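Local coordinates for protein ORF14 (Streptomyces clavuligerus, PDB 2WPX) that binds acetyl-CoA as a tandem GNAT-type protein of clavulanic acid biosynthesis and is probably an acyltransferase, at residues A[76-87]-A[112-122]. Residues are numbered along the deposited sequence; the frame is centred on the assembly and turned at random.
Sequences LALPDGAPTARV and LARKHDRTTLT
R118 reaches into the hairpin turn of 76-87 and binds its backbone carbonyls. Strand 84-92, helix 101-115 and strand 120-127 form a beta-alpha-beta unit of the N-terminal GNAT domain; strand 69-79 is the antiparallel hairpin neighbour of 84-92. R118 NH1 donates to T84 O at 2.6 Å, with that oxygen close to the guanidinium plane. Weaker bonds run from NH1 and NH2 to P79 O, the carbonyl that also closes the type II turn P79-A82. One water accepts from R118 NH2 and donates to L78 O and D80 OD2. A82 O lies over one face of the guanidinium, L78 CB over the opposite one. The R118 chain bends at chi2 (-48°) and carries the guanidinium to the hairpin turn. On the way R118 NE donates to H116 O at 3.0 Å. Its rotation is thus fixed from both segments.

Beside it, L78 CG sits over the H116 ring face in a CH-pi contact, 4.1 Å from the centroid. H116 NE2 is hydrogen-bonded to D60 on strand 57-66. On the same side of the sheet, A85 CB meets A113 CB at 3.9 Å and L121 CD1. L76 CD1 packs on L112 CB.

Strands 84-87 and 120-122 pair in parallel. A85 N donates to T120 O, T122 N to A85 O, and V87 N to T122 O, the last almost straight at 178°. P83 O receives T119 N, and T120 N weakly, where the pairing begins. T84, R86 and T122 occupy the other sheet face, and R86 forms a salt bridge with D88. The V87 side chain lies about 5 Å from the bound acetyl-CoA.

Further out, a Schellman motif with D117 as C-prime ends the helix and places R118; its R118 N-A113 O bond is 2.8 Å.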
loop_
_atom_site.group_PDB
_atom_site.type_symbol
_atom_site.label_atom_id
_atom_site.label_comp_id
_atom_site.label_asym_id
_atom_site.label_seq_id
_atom_site.Cartn_x
_atom_site.Cartn_y
_atom_site.Cartn_z
ATOM N N LEU A 76 -3.155 12.226 8.143
ATOM C CA LEU A 76 -4.425 12.023 7.484
ATOM C C LEU A 76 -4.314 12.194 6.009
ATOM O O LEU A 76 -3.595 13.069 5.539
ATOM C CB LEU A 76 -5.454 13.035 7.953
ATOM C CG LEU A 76 -5.987 12.803 9.355
ATOM C CD1 LEU A 76 -7.289 13.549 9.464
ATOM C CD2 LEU A 76 -6.135 11.312 9.710
ATOM N N ALA A 77 -5.079 11.413 5.266
ATOM C CA ALA A 77 -5.191 11.650 3.812
ATOM C C ALA A 77 -6.618 12.018 3.578
ATOM O O ALA A 77 -7.518 11.349 4.070
ATOM C CB ALA A 77 -4.790 10.384 2.991
ATOM N N LEU A 78 -6.830 13.109 2.857
ATOM C CA LEU A 78 -8.185 13.587 2.614
ATOM C C LEU A 78 -8.479 13.488 1.137
ATOM O O LEU A 78 -8.001 14.316 0.357
ATOM C CB LEU A 78 -8.363 15.055 3.072
ATOM C CG LEU A 78 -8.194 15.427 4.562
ATOM C CD1 LEU A 78 -8.962 14.562 5.524
ATOM C CD2 LEU A 78 -6.764 15.499 4.933
ATOM N N PRO A 79 -9.263 12.487 0.731
ATOM C CA PRO A 79 -9.666 12.434 -0.684
ATOM C C PRO A 79 -10.537 13.648 -1.060
ATOM O O PRO A 79 -11.573 13.905 -0.421
ATOM C CB PRO A 79 -10.508 11.150 -0.756
ATOM C CG PRO A 79 -10.187 10.386 0.529
ATOM C CD PRO A 79 -9.911 11.441 1.535
ATOM N N ASP A 80 -10.140 14.399 -2.077
ATOM C CA ASP A 80 -10.950 15.566 -2.480
ATOM C C ASP A 80 -12.408 15.186 -2.654
ATOM O O ASP A 80 -12.686 14.131 -3.216
ATOM C CB ASP A 80 -10.440 16.160 -3.800
ATOM C CG ASP A 80 -9.067 16.723 -3.666
ATOM O OD1 ASP A 80 -8.303 16.663 -4.643
ATOM O OD2 ASP A 80 -8.740 17.204 -2.566
ATOM N N GLY A 81 -13.334 16.027 -2.180
ATOM C CA GLY A 81 -14.769 15.858 -2.472
ATOM C C GLY A 81 -15.451 14.717 -1.726
ATOM O O GLY A 81 -16.610 14.445 -1.954
ATOM N N ALA A 82 -14.742 14.052 -0.820
ATOM C CA ALA A 82 -15.301 12.884 -0.153
ATOM C C ALA A 82 -15.535 13.197 1.311
ATOM O O ALA A 82 -14.860 14.038 1.899
ATOM C CB ALA A 82 -14.373 11.681 -0.278
ATOM N N PRO A 83 -16.482 12.507 1.907
ATOM C CA PRO A 83 -16.865 12.680 3.304
ATOM C C PRO A 83 -15.933 11.915 4.290
ATOM O O PRO A 83 -16.183 11.884 5.485
ATOM C CB PRO A 83 -18.284 12.082 3.316
ATOM C CG PRO A 83 -18.158 10.948 2.317
ATOM C CD PRO A 83 -17.443 11.642 1.189
ATOM N N THR A 84 -14.862 11.356 3.787
ATOM C CA THR A 84 -13.972 10.514 4.575
ATOM C C THR A 84 -12.615 11.142 4.893
ATOM O O THR A 84 -12.070 11.930 4.117
ATOM C CB THR A 84 -13.669 9.245 3.747
ATOM O OG1 THR A 84 -14.744 8.308 3.951
ATOM C CG2 THR A 84 -12.409 8.628 4.198
ATOM N N ALA A 85 -12.062 10.767 6.030
ATOM C CA ALA A 85 -10.679 11.069 6.314
ATOM C C ALA A 85 -9.992 9.773 6.704
ATOM O O ALA A 85 -10.435 9.096 7.646
ATOM C CB ALA A 85 -10.586 12.043 7.417
ATOM N N ARG A 86 -8.907 9.454 6.002
ATOM C CA ARG A 86 -8.216 8.224 6.175
ATOM C C ARG A 86 -6.931 8.387 7.034
ATOM O O ARG A 86 -6.085 9.256 6.757
ATOM C CB ARG A 86 -7.834 7.676 4.828
ATOM C CG ARG A 86 -6.836 6.570 4.969
ATOM C CD ARG A 86 -6.765 5.726 3.707
ATOM N NE ARG A 86 -6.996 6.501 2.475
ATOM C CZ ARG A 86 -6.023 7.108 1.790
ATOM N NH1 ARG A 86 -4.781 7.043 2.266
ATOM N NH2 ARG A 86 -6.286 7.783 0.657
ATOM N N VAL A 87 -6.780 7.522 8.034
ATOM C CA VAL A 87 -5.599 7.584 8.876
ATOM C C VAL A 87 -4.449 6.873 8.234
ATOM O O VAL A 87 -4.396 5.674 8.270
ATOM C CB VAL A 87 -5.861 7.025 10.298
ATOM C CG1 VAL A 87 -4.597 7.120 11.142
ATOM C CG2 VAL A 87 -6.985 7.836 10.946
ATOM N N LEU A 112 -9.254 17.082 13.265
ATOM C CA LEU A 112 -8.762 17.415 11.899
ATOM C C LEU A 112 -9.801 16.983 10.853
ATOM O O LEU A 112 -10.124 17.742 9.951
ATOM C CB LEU A 112 -7.426 16.745 11.606
ATOM C CG LEU A 112 -6.215 17.289 12.373
ATOM C CD1 LEU A 112 -4.964 16.439 11.992
ATOM C CD2 LEU A 112 -5.985 18.864 12.180
ATOM N N ALA A 113 -10.403 15.817 11.052
ATOM C CA ALA A 113 -11.463 15.363 10.146
ATOM C C ALA A 113 -12.611 16.337 10.131
ATOM O O ALA A 113 -13.170 16.631 9.071
ATOM C CB ALA A 113 -11.955 13.999 10.508
ATOM N N ARG A 114 -12.956 16.823 11.308
ATOM C CA ARG A 114 -14.042 17.753 11.468
ATOM C C ARG A 114 -13.700 19.112 10.821
ATOM O O ARG A 114 -14.533 19.760 10.203
ATOM C CB ARG A 114 -14.362 17.905 12.954
ATOM C CG ARG A 114 -15.632 17.250 13.334
ATOM C CD ARG A 114 -15.804 16.883 14.801
ATOM N NE ARG A 114 -14.971 17.598 15.750
ATOM C CZ ARG A 114 -14.403 17.005 16.813
ATOM N NH1 ARG A 114 -14.581 15.713 17.026
ATOM N NH2 ARG A 114 -13.651 17.688 17.660
ATOM N N LYS A 115 -12.455 19.540 10.947
ATOM C CA LYS A 115 -12.040 20.812 10.348
ATOM C C LYS A 115 -12.179 20.749 8.800
ATOM O O LYS A 115 -12.508 21.736 8.146
ATOM C CB LYS A 115 -10.602 21.118 10.779
ATOM C CG LYS A 115 -10.020 22.288 10.105
ATOM C CD LYS A 115 -8.584 22.473 10.519
ATOM C CE LYS A 115 -7.699 21.518 9.777
ATOM N NZ LYS A 115 -6.450 22.314 9.571
ATOM N N HIS A 116 -11.940 19.558 8.261
ATOM C CA HIS A 116 -12.017 19.281 6.842
ATOM C C HIS A 116 -13.405 18.777 6.368
ATOM O O HIS A 116 -13.528 18.265 5.245
ATOM C CB HIS A 116 -10.982 18.211 6.495
ATOM C CG HIS A 116 -9.564 18.695 6.509
ATOM N ND1 HIS A 116 -9.069 19.556 5.559
ATOM C CD2 HIS A 116 -8.529 18.410 7.335
ATOM C CE1 HIS A 116 -7.794 19.788 5.794
ATOM N NE2 HIS A 116 -7.435 19.093 6.860
ATOM N N ASP A 117 -14.424 18.900 7.221
ATOM C CA ASP A 117 -15.813 18.517 6.882
ATOM C C ASP A 117 -15.997 17.035 6.600
ATOM O O ASP A 117 -16.889 16.653 5.850
ATOM C CB ASP A 117 -16.342 19.334 5.714
ATOM C CG ASP A 117 -16.169 20.825 5.943
ATOM O OD1 ASP A 117 -15.524 21.503 5.108
ATOM O OD2 ASP A 117 -16.615 21.301 7.018
ATOM N N ARG A 118 -15.165 16.205 7.215
ATOM C CA ARG A 118 -15.261 14.763 7.051
ATOM C C ARG A 118 -16.086 14.248 8.214
ATOM O O ARG A 118 -15.854 14.616 9.391
ATOM C CB ARG A 118 -13.861 14.121 7.047
ATOM C CG ARG A 118 -12.943 14.786 6.041
ATOM C CD ARG A 118 -13.618 14.928 4.682
ATOM N NE ARG A 118 -12.896 15.763 3.705
ATOM C CZ ARG A 118 -12.098 15.314 2.736
ATOM N NH1 ARG A 118 -11.815 14.022 2.622
ATOM N NH2 ARG A 118 -11.544 16.184 1.898
ATOM N N THR A 119 -17.057 13.427 7.864
ATOM C CA THR A 119 -17.924 12.771 8.803
ATOM C C THR A 119 -17.280 11.504 9.408
ATOM O O THR A 119 -17.633 11.084 10.532
ATOM C CB THR A 119 -19.215 12.309 8.070
ATOM O OG1 THR A 119 -19.858 13.458 7.510
ATOM C CG2 THR A 119 -20.176 11.615 9.031
ATOM N N THR A 120 -16.360 10.895 8.662
ATOM C CA THR A 120 -15.920 9.523 8.963
ATOM C C THR A 120 -14.373 9.406 8.927
ATOM O O THR A 120 -13.693 9.984 8.057
ATOM C CB THR A 120 -16.539 8.487 7.987
ATOM O OG1 THR A 120 -17.950 8.409 8.175
ATOM C CG2 THR A 120 -15.996 7.115 8.247
ATOM N N LEU A 121 -13.837 8.676 9.897
ATOM C CA LEU A 121 -12.413 8.422 9.956
ATOM C C LEU A 121 -12.250 6.931 9.631
ATOM O O LEU A 121 -13.020 6.106 10.114
ATOM C CB LEU A 121 -11.971 8.711 11.352
ATOM C CG LEU A 121 -10.748 9.537 11.668
ATOM C CD1 LEU A 121 -10.295 10.536 10.582
ATOM C CD2 LEU A 121 -11.031 10.204 13.002
ATOM N N THR A 122 -11.322 6.587 8.741
ATOM C CA THR A 122 -11.134 5.164 8.391
ATOM C C THR A 122 -9.697 4.790 8.541
ATOM O O THR A 122 -8.783 5.636 8.487
ATOM C CB THR A 122 -11.620 4.748 6.956
ATOM O OG1 THR A 122 -10.732 5.272 5.971
ATOM C CG2 THR A 122 -13.051 5.224 6.649
HETATM O O HOH W 1 -9.415 16.671 0.131
#